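Molybdenum cofactor biosynthesis protein (PDB 1XI8) probably acts as a MoeA-type molybdopterin molybdotransferase, helping to insert molybdenum into molybdopterin during biosynthesis of the molybdenum cofactor. Local coordinates at residues A[306-311]-A[370-376]; A[259-265]-A[299-305]; A[315-319]-A[381-385]; A[234-238]-A[253-258]. The contacts are given in a common frame with arbitrary orientation. Residues are numbered along the deposited sequence.

Overall arrangement
Contact 4, then contact 2, then the crossed pair of contacts 1 and 3 follow along the chain. Contact 4 packs helix 244-257 on strand 233-239, and that helix leads into the strand pair of contact 2 in the same sheet; V261 CG2 lies 3.7 Å from A254 CB, and the contact centres are about 11 Å apart. Contact 2 leads into helix 307-326, whose start forms contact 1 and whose middle forms contact 3. V318 CG2 packs 3.7 Å from F301 CD1, tying contact 3 to contact 2. Contacts 1 and 3, with centres about 13 Å apart, both join the probable molybdopterin-binding domain to the C-terminal region. Contacts 3 and 4, centres about 25 Å apart, do not touch.

Contact 1: residues A[306-311]-A[370-376]; sequences YPVAVF and SGIISSL
L376 has the largest area covered by the other segment, and its m,t rotamer reaches across to the first turn of a helix. That turn is 307-311, with Y306 at the N-cap position and P307 in the first helical place, where proline fits because no amide hydrogen is needed. The facing segment is extended at S370, runs as a loop, then turns helical at 374-376. The nearest CA pairs are Y306 with G371 at 5.1 Å and V308 with S370 at 5.3 Å. V308 takes chi1 p, less usual in helices, and its CG2 meets L376 CD2 at 3.4 Å. The backbone puts F311 CB 3.5 Å from L376 CD1, and chi1 t directs its ring. It brings Y306 CB to 3.7 Å from S370 N, and chi1 m carries that ring away. S375 OG (chi1 p) donates to I372 O at 3.2 Å at the start of its helix. Behind L376 and F311 stands Q171 of the second subunit, whose amide donates to L376 O. Polar linkage is slight: V308 N, a first-turn amide lacking a helical acceptor, gives a weak hydrogen bond of 3.3 Å to S370 O, so apolar packing carries most of this interdomain contact.

Contact 2: residues A[259-265]-A[299-305]; sequences DLVLITG and RVFVMSG
At the apolar centre L262 CD2 (m,t rotamer) lies 3.7 Å from F301 CD1 and 3.6 Å from M303 SD, while L260 CD1 is 4.0 Å from F301 CE1. V318 covers this face. The opposite face carries V261, I263 and V300, branched as suits strands: V261 CB and I263 CG2 are 4.0 Å from V300 CB and V300 CG2, respectively. L251 of helix 244-257 covers V261 and V300, and I247 covers I263. The strands run parallel, axes 4.7 Å apart at 16°, pairing V261 with V300, L262 with F301 and I263 with V302. Hydrogen bonds alternate: V261 N to R299 O (2.7 Å), F301 N to V261 O (2.8 Å), I263 N to F301 O (3.2 Å) and M303 N to I263 O (2.8 Å). At the polar edge R299 NH1 donates to D259 O (2.8 Å); farther on G265, glycine for its positive phi, bonds weakly through N to S304 O (3.3 Å). Such a parallel pair between helices typifies an alpha/beta domain core, here the probable molybdopterin-binding one.

Contact 3: residues A[315-319]-A[381-385]; sequences HLFVK and AYLVV
Helix 315-319, loosened by a wider pi-type turn at 315-318, passes above extended strand 381-385 with 110° between their N-to-C directions. Their axes come no closer than 12.6 Å, and the nearest CA pairs are H315 with Y382 at 9.3 Å and L316 with V384 at 9.6 Å, so the contact is made by side chains alone, mostly long ones. Y382, with chi1 p, points toward the helix and contributes the largest share of the buried surface. The H315 ring (chi1 m) meets it obliquely, with centroids 5.6 Å apart, planes at 56°, and H315 ND1 4.0 Å from Y382 CE1. L316, in the m,t rotamer, supplies the apolar flank: its CD2 is 4.3 Å from Y382 CE2 and 4.2 Å from V384 CG1. F352, on the neighbouring strand 350-358, stacks on the Y382 ring. K319, extended but for a p turn at chi3, places NZ at the edge of that ring, donating to Y382 OH at 3.2 Å and weakly to H315 ND1 at 3.3 Å. This helix-on-sheet packing joins the probable molybdopterin-binding domain to the C-terminal region. A buried lysine is tolerable because tyrosine and histidine supply neutral acceptors, E332 adding a long, weak ion pair.

Contact 4: residues A[234-238]-A[253-258]; sequences PILYG and KAKREC
The bump in this interface is the Y237 ring, which projects from strand 234-238 into a hollow lined by K253, A254, E257 and C258. Strand and helix 253-257 run nearly antiparallel, at 164°, with axes 10.6 Å apart at their closest; the nearest CA pairs are Y237 with A254 at 7.8 Å and I235 with C258 at 8.3 Å. Alternation along the strand turns I235 and Y237 toward the helix, both with chi1 m. Alanine suits the floor of the hollow: A254 CB, too small to block the ring, sits 3.4 Å from Y237 CE2. On the outer wall K253 CD is 4.1 Å from Y237 CE1. The sulfur of C258 lies at the ring edge, 5.5 Å from the Y237 centroid, and fills the space beside I235, whose CD1 is 4.0 Å from C258 SG. At the tip of the ring Y237 OH donates to E257 OE1 at 2.7 Å. E257 is held in turn by K253, NZ to OE2 at 3.0 Å, an i to i+4 salt bridge. Since helix 244-257 connects the outermost strand 233-239 to strand 260-263, parallel to it in the same sheet with strand 191-196 between, this packing belongs to a beta-alpha-beta crossover.

Contact 1: residues A[306-311]-A[370-376]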
loop_
_atom_site.group_PDB
_atom_site.type_symbol
_atom_site.label_atom_id
_atom_site.label_comp_id
_atom_site.label_asym_id
_atom_site.label_seq_id
_atom_site.Cartn_x
_atom_site.Cartn_y
_atom_site.Cartn_z
ATOM N N TYR A 306 -9.788 -10.974 -20.723
ATOM C CA TYR A 306 -10.548 -11.358 -19.542
ATOM C C TYR A 306 -9.934 -10.743 -18.293
ATOM O O TYR A 306 -8.757 -10.954 -18.010
ATOM C CB TYR A 306 -10.654 -12.882 -19.401
ATOM C CG TYR A 306 -11.048 -13.598 -20.682
ATOM C CD1 TYR A 306 -10.155 -14.463 -21.329
ATOM C CD2 TYR A 306 -12.307 -13.408 -21.251
ATOM C CE1 TYR A 306 -10.510 -15.121 -22.503
ATOM C CE2 TYR A 306 -12.675 -14.057 -22.423
ATOM C CZ TYR A 306 -11.776 -14.909 -23.047
ATOM O OH TYR A 306 -12.147 -15.549 -24.217
ATOM N N PRO A 307 -10.739 -9.971 -17.543
ATOM C CA PRO A 307 -10.356 -9.287 -16.313
ATOM C C PRO A 307 -9.395 -10.062 -15.403
ATOM O O PRO A 307 -8.397 -9.491 -14.973
ATOM C CB PRO A 307 -11.691 -9.086 -15.611
ATOM C CG PRO A 307 -12.648 -8.928 -16.704
ATOM C CD PRO A 307 -12.142 -9.693 -17.891
ATOM N N VAL A 308 -9.686 -11.332 -15.107
ATOM C CA VAL A 308 -8.843 -12.087 -14.173
ATOM C C VAL A 308 -7.514 -12.495 -14.826
ATOM O O VAL A 308 -6.490 -12.541 -14.165
ATOM C CB VAL A 308 -9.572 -13.303 -13.536
ATOM C CG1 VAL A 308 -9.615 -14.413 -14.485
ATOM C CG2 VAL A 308 -8.836 -13.792 -12.310
ATOM N N ALA A 309 -7.541 -12.773 -16.124
ATOM C CA ALA A 309 -6.321 -13.054 -16.871
ATOM C C ALA A 309 -5.443 -11.807 -16.972
ATOM O O ALA A 309 -4.229 -11.889 -16.870
ATOM C CB ALA A 309 -6.653 -13.589 -18.265
ATOM N N VAL A 310 -6.075 -10.658 -17.169
ATOM C CA VAL A 310 -5.368 -9.392 -17.268
ATOM C C VAL A 310 -4.682 -9.044 -15.952
ATOM O O VAL A 310 -3.527 -8.621 -15.932
ATOM C CB VAL A 310 -6.315 -8.260 -17.709
ATOM C CG1 VAL A 310 -5.636 -6.918 -17.589
ATOM C CG2 VAL A 310 -6.762 -8.494 -19.136
ATOM N N PHE A 311 -5.401 -9.240 -14.858
ATOM C CA PHE A 311 -4.881 -8.999 -13.528
ATOM C C PHE A 311 -3.702 -9.939 -13.252
ATOM O O PHE A 311 -2.662 -9.523 -12.739
ATOM C CB PHE A 311 -6.012 -9.234 -12.531
ATOM C CG PHE A 311 -5.669 -8.928 -11.105
ATOM C CD1 PHE A 311 -5.848 -7.658 -10.595
ATOM C CD2 PHE A 311 -5.204 -9.922 -10.261
ATOM C CE1 PHE A 311 -5.551 -7.379 -9.270
ATOM C CE2 PHE A 311 -4.907 -9.650 -8.944
ATOM C CZ PHE A 311 -5.080 -8.377 -8.444
ATOM N N SER A 370 -10.565 -15.618 -16.843
ATOM C CA SER A 370 -11.934 -15.839 -16.359
ATOM C C SER A 370 -12.648 -14.478 -16.278
ATOM O O SER A 370 -12.116 -13.518 -15.715
ATOM C CB SER A 370 -11.926 -16.555 -14.992
ATOM O OG SER A 370 -13.131 -16.339 -14.243
ATOM N N GLY A 371 -13.847 -14.386 -16.851
ATOM C CA GLY A 371 -14.576 -13.111 -16.872
ATOM C C GLY A 371 -15.093 -12.645 -15.516
ATOM O O GLY A 371 -15.751 -11.595 -15.426
ATOM N N ILE A 372 -14.768 -13.402 -14.465
ATOM C CA ILE A 372 -15.362 -13.221 -13.141
ATOM C C ILE A 372 -14.526 -12.398 -12.152
ATOM O O ILE A 372 -13.886 -12.953 -11.247
ATOM C CB ILE A 372 -15.665 -14.604 -12.516
ATOM C CG1 ILE A 372 -16.395 -15.482 -13.545
ATOM C CG2 ILE A 372 -16.451 -14.461 -11.197
ATOM C CD1 ILE A 372 -16.329 -16.963 -13.256
ATOM N N ILE A 373 -14.566 -11.074 -12.300
ATOM C CA ILE A 373 -13.771 -10.182 -11.457
ATOM C C ILE A 373 -14.114 -10.217 -9.960
ATOM O O ILE A 373 -13.450 -9.548 -9.160
ATOM C CB ILE A 373 -13.867 -8.715 -11.941
ATOM C CG1 ILE A 373 -15.230 -8.133 -11.643
ATOM C CG2 ILE A 373 -13.694 -8.617 -13.431
ATOM C CD1 ILE A 373 -15.468 -6.855 -12.422
ATOM N N SER A 374 -15.137 -10.965 -9.556
ATOM C CA SER A 374 -15.461 -10.998 -8.118
ATOM C C SER A 374 -14.403 -11.776 -7.319
ATOM O O SER A 374 -14.215 -11.522 -6.130
ATOM C CB SER A 374 -16.877 -11.530 -7.840
ATOM O OG SER A 374 -16.897 -12.944 -7.866
ATOM N N SER A 375 -13.714 -12.713 -7.967
ATOM C CA SER A 375 -12.625 -13.430 -7.295
ATOM C C SER A 375 -11.446 -12.495 -7.053
ATOM O O SER A 375 -10.700 -12.672 -6.093
ATOM C CB SER A 375 -12.176 -14.684 -8.061
ATOM O OG SER A 375 -11.754 -14.368 -9.370
ATOM N N LEU A 376 -11.291 -11.492 -7.911
ATOM C CA LEU A 376 -10.252 -10.496 -7.715
ATOM C C LEU A 376 -10.549 -9.619 -6.495
ATOM O O LEU A 376 -9.641 -9.288 -5.719
ATOM C CB LEU A 376 -10.072 -9.636 -8.972
ATOM C CG LEU A 376 -9.664 -10.360 -10.264
ATOM C CD1 LEU A 376 -9.355 -9.369 -11.364
ATOM C CD2 LEU A 376 -8.475 -11.282 -10.034
#

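Contact 2: residues A[259-265]-A[299-305]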
loop_
_atom_site.group_PDB
_atom_site.type_symbol
_atom_site.label_atom_id
_atom_site.label_comp_id
_atom_site.label_asym_id
_atom_site.label_seq_id
_atom_site.Cartn_x
_atom_site.Cartn_y
_atom_site.Cartn_z
ATOM N N ASP A 259 7.067 4.254 -22.748
ATOM C CA ASP A 259 8.161 3.363 -22.445
ATOM C C ASP A 259 7.658 1.916 -22.431
ATOM O O ASP A 259 8.437 0.967 -22.457
ATOM C CB ASP A 259 8.743 3.725 -21.081
ATOM C CG ASP A 259 9.082 5.204 -20.960
ATOM O OD1 ASP A 259 8.247 5.968 -20.416
ATOM O OD2 ASP A 259 10.183 5.600 -21.421
ATOM N N LEU A 260 6.344 1.750 -22.397
ATOM C CA LEU A 260 5.754 0.436 -22.287
ATOM C C LEU A 260 4.313 0.525 -22.775
ATOM O O LEU A 260 3.620 1.493 -22.476
ATOM C CB LEU A 260 5.814 -0.006 -20.830
ATOM C CG LEU A 260 5.882 -1.467 -20.417
ATOM C CD1 LEU A 260 6.902 -2.230 -21.219
ATOM C CD2 LEU A 260 6.230 -1.519 -18.937
ATOM N N VAL A 261 3.869 -0.472 -23.537
ATOM C CA VAL A 261 2.525 -0.468 -24.081
ATOM C C VAL A 261 1.780 -1.753 -23.743
ATOM O O VAL A 261 2.317 -2.847 -23.891
ATOM C CB VAL A 261 2.534 -0.283 -25.609
ATOM C CG1 VAL A 261 1.117 -0.272 -26.144
ATOM C CG2 VAL A 261 3.245 0.998 -25.978
ATOM N N LEU A 262 0.539 -1.604 -23.288
ATOM C CA LEU A 262 -0.331 -2.732 -23.011
ATOM C C LEU A 262 -1.508 -2.709 -23.966
ATOM O O LEU A 262 -2.280 -1.754 -23.996
ATOM C CB LEU A 262 -0.852 -2.671 -21.579
ATOM C CG LEU A 262 0.172 -2.498 -20.465
ATOM C CD1 LEU A 262 -0.518 -2.377 -19.132
ATOM C CD2 LEU A 262 1.109 -3.658 -20.451
ATOM N N ILE A 263 -1.639 -3.762 -24.757
ATOM C CA ILE A 263 -2.801 -3.925 -25.629
ATOM C C ILE A 263 -3.598 -5.141 -25.176
ATOM O O ILE A 263 -3.090 -6.251 -25.148
ATOM C CB ILE A 263 -2.395 -4.056 -27.118
ATOM C CG1 ILE A 263 -3.626 -4.262 -28.000
ATOM C CG2 ILE A 263 -1.384 -5.185 -27.324
ATOM C CD1 ILE A 263 -3.339 -4.159 -29.489
ATOM N N THR A 264 -4.845 -4.938 -24.790
ATOM C CA THR A 264 -5.674 -6.068 -24.380
ATOM C C THR A 264 -6.354 -6.651 -25.584
ATOM O O THR A 264 -6.257 -6.113 -26.676
ATOM C CB THR A 264 -6.760 -5.644 -23.401
ATOM O OG1 THR A 264 -7.624 -4.690 -24.032
ATOM C CG2 THR A 264 -6.133 -5.030 -22.169
ATOM N N GLY A 265 -7.058 -7.757 -25.393
ATOM C CA GLY A 265 -7.885 -8.297 -26.463
ATOM C C GLY A 265 -7.109 -9.255 -27.324
ATOM O O GLY A 265 -7.113 -10.452 -27.035
ATOM N N ARG A 299 8.760 -3.608 -26.027
ATOM C CA ARG A 299 8.112 -2.698 -25.071
ATOM C C ARG A 299 6.579 -2.859 -24.998
ATOM O O ARG A 299 5.894 -2.068 -24.353
ATOM C CB ARG A 299 8.510 -1.229 -25.356
ATOM C CG ARG A 299 10.019 -0.916 -25.296
ATOM C CD ARG A 299 10.564 -1.236 -23.913
ATOM N NE ARG A 299 11.926 -0.757 -23.640
ATOM C CZ ARG A 299 12.214 0.248 -22.817
ATOM N NH1 ARG A 299 11.236 0.882 -22.184
ATOM N NH2 ARG A 299 13.477 0.621 -22.624
ATOM N N VAL A 300 6.042 -3.882 -25.652
ATOM C CA VAL A 300 4.598 -4.084 -25.622
ATOM C C VAL A 300 4.193 -5.456 -25.095
ATOM O O VAL A 300 4.730 -6.482 -25.503
ATOM C CB VAL A 300 3.932 -3.815 -27.007
ATOM C CG1 VAL A 300 4.647 -4.552 -28.066
ATOM C CG2 VAL A 300 2.480 -4.263 -26.983
ATOM N N PHE A 301 3.244 -5.463 -24.169
ATOM C CA PHE A 301 2.661 -6.712 -23.716
ATOM C C PHE A 301 1.359 -6.934 -24.447
ATOM O O PHE A 301 0.481 -6.079 -24.432
ATOM C CB PHE A 301 2.380 -6.682 -22.217
ATOM C CG PHE A 301 3.600 -6.784 -21.365
ATOM C CD1 PHE A 301 4.216 -5.638 -20.872
ATOM C CD2 PHE A 301 4.128 -8.021 -21.038
ATOM C CE1 PHE A 301 5.342 -5.730 -20.071
ATOM C CE2 PHE A 301 5.244 -8.119 -20.238
ATOM C CZ PHE A 301 5.857 -6.971 -19.750
ATOM N N VAL A 302 1.237 -8.081 -25.097
ATOM C CA VAL A 302 -0.025 -8.470 -25.711
ATOM C C VAL A 302 -0.809 -9.190 -24.629
ATOM O O VAL A 302 -0.487 -10.321 -24.280
ATOM C CB VAL A 302 0.193 -9.360 -26.962
ATOM C CG1 VAL A 302 -1.138 -9.901 -27.499
ATOM C CG2 VAL A 302 0.907 -8.571 -28.036
ATOM N N MET A 303 -1.818 -8.518 -24.082
ATOM C CA MET A 303 -2.537 -9.041 -22.911
ATOM C C MET A 303 -3.917 -9.617 -23.242
ATOM O O MET A 303 -4.424 -9.453 -24.342
ATOM C CB MET A 303 -2.642 -7.972 -21.811
ATOM C CG MET A 303 -1.308 -7.418 -21.352
ATOM S SD MET A 303 -1.419 -6.187 -20.026
ATOM C CE MET A 303 -1.540 -7.190 -18.550
ATOM N N SER A 304 -4.519 -10.295 -22.277
ATOM C CA SER A 304 -5.822 -10.917 -22.475
ATOM C C SER A 304 -6.973 -9.909 -22.490
ATOM O O SER A 304 -6.787 -8.710 -22.265
ATOM C CB SER A 304 -6.055 -11.965 -21.384
ATOM O OG SER A 304 -7.397 -12.441 -21.368
ATOM N N GLY A 305 -8.171 -10.409 -22.759
ATOM C CA GLY A 305 -9.367 -9.598 -22.682
ATOM C C GLY A 305 -10.171 -9.926 -21.442
ATOM O O GLY A 305 -11.130 -9.244 -21.129
#

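Contact 3: residues A[315-319]-A[381-385]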
loop_
_atom_site.group_PDB
_atom_site.type_symbol
_atom_site.label_atom_id
_atom_site.label_comp_id
_atom_site.label_asym_id
_atom_site.label_seq_id
_atom_site.Cartn_x
_atom_site.Cartn_y
_atom_site.Cartn_z
ATOM N N HIS A 315 0.365 -8.819 -12.556
ATOM C CA HIS A 315 1.167 -9.180 -11.386
ATOM C C HIS A 315 2.330 -10.125 -11.688
ATOM O O HIS A 315 3.387 -10.021 -11.072
ATOM C CB HIS A 315 0.290 -9.759 -10.272
ATOM C CG HIS A 315 -0.455 -8.717 -9.498
ATOM N ND1 HIS A 315 0.099 -8.045 -8.430
ATOM C CD2 HIS A 315 -1.709 -8.224 -9.642
ATOM C CE1 HIS A 315 -0.779 -7.188 -7.949
ATOM N NE2 HIS A 315 -1.883 -7.276 -8.666
ATOM N N LEU A 316 2.149 -11.039 -12.635
ATOM C CA LEU A 316 3.219 -11.974 -12.950
ATOM C C LEU A 316 4.255 -11.373 -13.904
ATOM O O LEU A 316 5.386 -11.835 -13.957
ATOM C CB LEU A 316 2.653 -13.288 -13.500
ATOM C CG LEU A 316 1.764 -14.121 -12.568
ATOM C CD1 LEU A 316 1.446 -15.442 -13.197
ATOM C CD2 LEU A 316 2.426 -14.338 -11.231
ATOM N N PHE A 317 3.877 -10.329 -14.636
ATOM C CA PHE A 317 4.777 -9.728 -15.615
ATOM C C PHE A 317 4.922 -8.194 -15.566
ATOM O O PHE A 317 6.018 -7.676 -15.358
ATOM C CB PHE A 317 4.367 -10.143 -17.034
ATOM C CG PHE A 317 4.716 -11.560 -17.384
ATOM C CD1 PHE A 317 3.762 -12.563 -17.311
ATOM C CD2 PHE A 317 5.999 -11.888 -17.801
ATOM C CE1 PHE A 317 4.080 -13.868 -17.638
ATOM C CE2 PHE A 317 6.318 -13.182 -18.131
ATOM C CZ PHE A 317 5.357 -14.177 -18.048
ATOM N N VAL A 318 3.822 -7.476 -15.781
ATOM C CA VAL A 318 3.883 -6.016 -15.959
ATOM C C VAL A 318 4.408 -5.265 -14.725
ATOM O O VAL A 318 5.262 -4.376 -14.846
ATOM C CB VAL A 318 2.528 -5.451 -16.460
ATOM C CG1 VAL A 318 2.591 -3.948 -16.616
ATOM C CG2 VAL A 318 2.159 -6.102 -17.786
ATOM N N LYS A 319 3.902 -5.635 -13.551
ATOM C CA LYS A 319 4.395 -5.104 -12.284
ATOM C C LYS A 319 5.925 -5.197 -12.180
ATOM O O LYS A 319 6.584 -4.269 -11.708
ATOM C CB LYS A 319 3.746 -5.861 -11.132
ATOM C CG LYS A 319 4.190 -5.439 -9.751
ATOM C CD LYS A 319 3.419 -6.194 -8.652
ATOM C CE LYS A 319 3.749 -7.689 -8.630
ATOM N NZ LYS A 319 3.183 -8.409 -7.451
ATOM N N ALA A 381 -4.408 -11.199 -1.954
ATOM C CA ALA A 381 -3.099 -11.802 -2.143
ATOM C C ALA A 381 -3.188 -12.938 -3.142
ATOM O O ALA A 381 -4.272 -13.353 -3.536
ATOM C CB ALA A 381 -2.554 -12.313 -0.818
ATOM N N TYR A 382 -2.038 -13.437 -3.561
ATOM C CA TYR A 382 -2.036 -14.544 -4.481
ATOM C C TYR A 382 -0.964 -15.554 -4.139
ATOM O O TYR A 382 0.086 -15.226 -3.592
ATOM C CB TYR A 382 -1.899 -14.072 -5.933
ATOM C CG TYR A 382 -0.574 -13.431 -6.286
ATOM C CD1 TYR A 382 -0.402 -12.057 -6.190
ATOM C CD2 TYR A 382 0.503 -14.199 -6.730
ATOM C CE1 TYR A 382 0.793 -11.461 -6.519
ATOM C CE2 TYR A 382 1.709 -13.606 -7.061
ATOM C CZ TYR A 382 1.847 -12.238 -6.954
ATOM O OH TYR A 382 3.042 -11.627 -7.278
ATOM N N LEU A 383 -1.269 -16.794 -4.473
ATOM C CA LEU A 383 -0.389 -17.914 -4.278
ATOM C C LEU A 383 0.022 -18.415 -5.655
ATOM O O LEU A 383 -0.806 -18.490 -6.556
ATOM C CB LEU A 383 -1.150 -18.997 -3.525
ATOM C CG LEU A 383 -0.732 -20.457 -3.612
ATOM C CD1 LEU A 383 0.613 -20.663 -2.948
ATOM C CD2 LEU A 383 -1.809 -21.296 -2.942
ATOM N N VAL A 384 1.295 -18.740 -5.829
ATOM C CA VAL A 384 1.719 -19.357 -7.074
ATOM C C VAL A 384 1.893 -20.875 -6.895
ATOM O O VAL A 384 2.461 -21.330 -5.903
ATOM C CB VAL A 384 3.011 -18.691 -7.680
ATOM C CG1 VAL A 384 2.697 -17.310 -8.219
ATOM C CG2 VAL A 384 4.164 -18.638 -6.674
ATOM N N VAL A 385 1.378 -21.649 -7.845
ATOM C CA VAL A 385 1.605 -23.101 -7.892
ATOM C C VAL A 385 2.449 -23.396 -9.131
ATOM O O VAL A 385 1.929 -23.492 -10.236
ATOM C CB VAL A 385 0.295 -23.877 -7.922
ATOM C CG1 VAL A 385 0.561 -25.354 -7.675
ATOM C CG2 VAL A 385 -0.635 -23.340 -6.864
#

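Contact 4: residues A[234-238]-A[253-258]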
loop_
_atom_site.group_PDB
_atom_site.type_symbol
_atom_site.label_atom_id
_atom_site.label_comp_id
_atom_site.label_asym_id
_atom_site.label_seq_id
_atom_site.Cartn_x
_atom_site.Cartn_y
_atom_site.Cartn_z
ATOM N N PRO A 234 -0.315 6.066 -16.466
ATOM C CA PRO A 234 -1.150 5.488 -17.514
ATOM C C PRO A 234 -1.603 6.516 -18.557
ATOM O O PRO A 234 -1.933 7.648 -18.227
ATOM C CB PRO A 234 -2.351 4.925 -16.747
ATOM C CG PRO A 234 -2.408 5.699 -15.495
ATOM C CD PRO A 234 -1.049 6.275 -15.209
ATOM N N ILE A 235 -1.595 6.103 -19.816
ATOM C CA ILE A 235 -2.016 6.936 -20.918
ATOM C C ILE A 235 -3.012 6.130 -21.745
ATOM O O ILE A 235 -2.668 5.118 -22.342
ATOM C CB ILE A 235 -0.800 7.378 -21.753
ATOM C CG1 ILE A 235 0.142 8.211 -20.869
ATOM C CG2 ILE A 235 -1.235 8.150 -23.000
ATOM C CD1 ILE A 235 1.461 8.515 -21.492
ATOM N N LEU A 236 -4.263 6.574 -21.749
ATOM C CA LEU A 236 -5.339 5.842 -22.402
ATOM C C LEU A 236 -5.490 6.200 -23.871
ATOM O O LEU A 236 -5.606 7.371 -24.223
ATOM C CB LEU A 236 -6.657 6.084 -21.665
ATOM C CG LEU A 236 -6.594 5.511 -20.253
ATOM C CD1 LEU A 236 -7.659 6.125 -19.379
ATOM C CD2 LEU A 236 -6.711 3.983 -20.279
ATOM N N TYR A 237 -5.478 5.184 -24.723
ATOM C CA TYR A 237 -5.677 5.386 -26.147
ATOM C C TYR A 237 -7.067 4.912 -26.555
ATOM O O TYR A 237 -7.440 4.985 -27.718
ATOM C CB TYR A 237 -4.585 4.685 -26.949
ATOM C CG TYR A 237 -3.239 5.340 -26.767
ATOM C CD1 TYR A 237 -2.961 6.559 -27.380
ATOM C CD2 TYR A 237 -2.247 4.753 -25.984
ATOM C CE1 TYR A 237 -1.742 7.176 -27.229
ATOM C CE2 TYR A 237 -1.014 5.371 -25.825
ATOM C CZ TYR A 237 -0.775 6.584 -26.457
ATOM O OH TYR A 237 0.428 7.227 -26.318
ATOM N N GLY A 238 -7.827 4.435 -25.577
ATOM C CA GLY A 238 -9.203 4.027 -25.806
ATOM C C GLY A 238 -9.341 2.667 -26.457
ATOM O O GLY A 238 -8.411 1.857 -26.440
ATOM N N LYS A 253 1.649 4.754 -32.496
ATOM C CA LYS A 253 1.481 5.993 -31.744
ATOM C C LYS A 253 1.917 5.803 -30.284
ATOM O O LYS A 253 2.640 6.626 -29.730
ATOM C CB LYS A 253 0.031 6.459 -31.812
ATOM C CG LYS A 253 -0.208 7.880 -31.330
ATOM C CD LYS A 253 -1.709 8.181 -31.253
ATOM C CE LYS A 253 -2.019 9.661 -31.329
ATOM N NZ LYS A 253 -1.435 10.446 -30.215
ATOM N N ALA A 254 1.489 4.708 -29.669
ATOM C CA ALA A 254 1.821 4.465 -28.272
ATOM C C ALA A 254 3.316 4.202 -28.088
ATOM O O ALA A 254 3.911 4.700 -27.140
ATOM C CB ALA A 254 0.983 3.326 -27.701
ATOM N N LYS A 255 3.920 3.425 -28.989
ATOM C CA LYS A 255 5.381 3.216 -28.958
ATOM C C LYS A 255 6.145 4.541 -29.012
ATOM O O LYS A 255 7.183 4.676 -28.374
ATOM C CB LYS A 255 5.868 2.317 -30.096
ATOM C CG LYS A 255 5.513 0.836 -29.992
ATOM C CD LYS A 255 6.520 0.039 -30.804
ATOM C CE LYS A 255 5.913 -1.136 -31.550
ATOM N NZ LYS A 255 6.850 -1.605 -32.632
ATOM N N ARG A 256 5.633 5.516 -29.763
ATOM C CA ARG A 256 6.303 6.808 -29.872
ATOM C C ARG A 256 6.259 7.576 -28.567
ATOM O O ARG A 256 7.183 8.307 -28.248
ATOM C CB ARG A 256 5.680 7.684 -30.974
ATOM C CG ARG A 256 5.802 7.122 -32.383
ATOM C CD ARG A 256 5.585 8.204 -33.466
ATOM N NE ARG A 256 4.250 8.807 -33.445
ATOM C CZ ARG A 256 3.236 8.374 -34.192
ATOM N NH1 ARG A 256 3.417 7.340 -35.009
ATOM N NH2 ARG A 256 2.046 8.965 -34.121
ATOM N N GLU A 257 5.180 7.411 -27.820
ATOM C CA GLU A 257 4.937 8.237 -26.650
ATOM C C GLU A 257 5.264 7.560 -25.318
ATOM O O GLU A 257 5.397 8.234 -24.299
ATOM C CB GLU A 257 3.473 8.709 -26.662
ATOM C CG GLU A 257 3.074 9.378 -27.977
ATOM C CD GLU A 257 1.646 9.931 -27.990
ATOM O OE1 GLU A 257 0.896 9.759 -27.000
ATOM O OE2 GLU A 257 1.268 10.541 -29.011
ATOM N N CYS A 258 5.395 6.235 -25.330
ATOM C CA CYS A 258 5.502 5.470 -24.084
ATOM C C CYS A 258 6.720 4.582 -23.982
ATOM O O CYS A 258 7.312 4.197 -24.982
ATOM C CB CYS A 258 4.259 4.599 -23.878
ATOM S SG CYS A 258 2.714 5.508 -23.826
#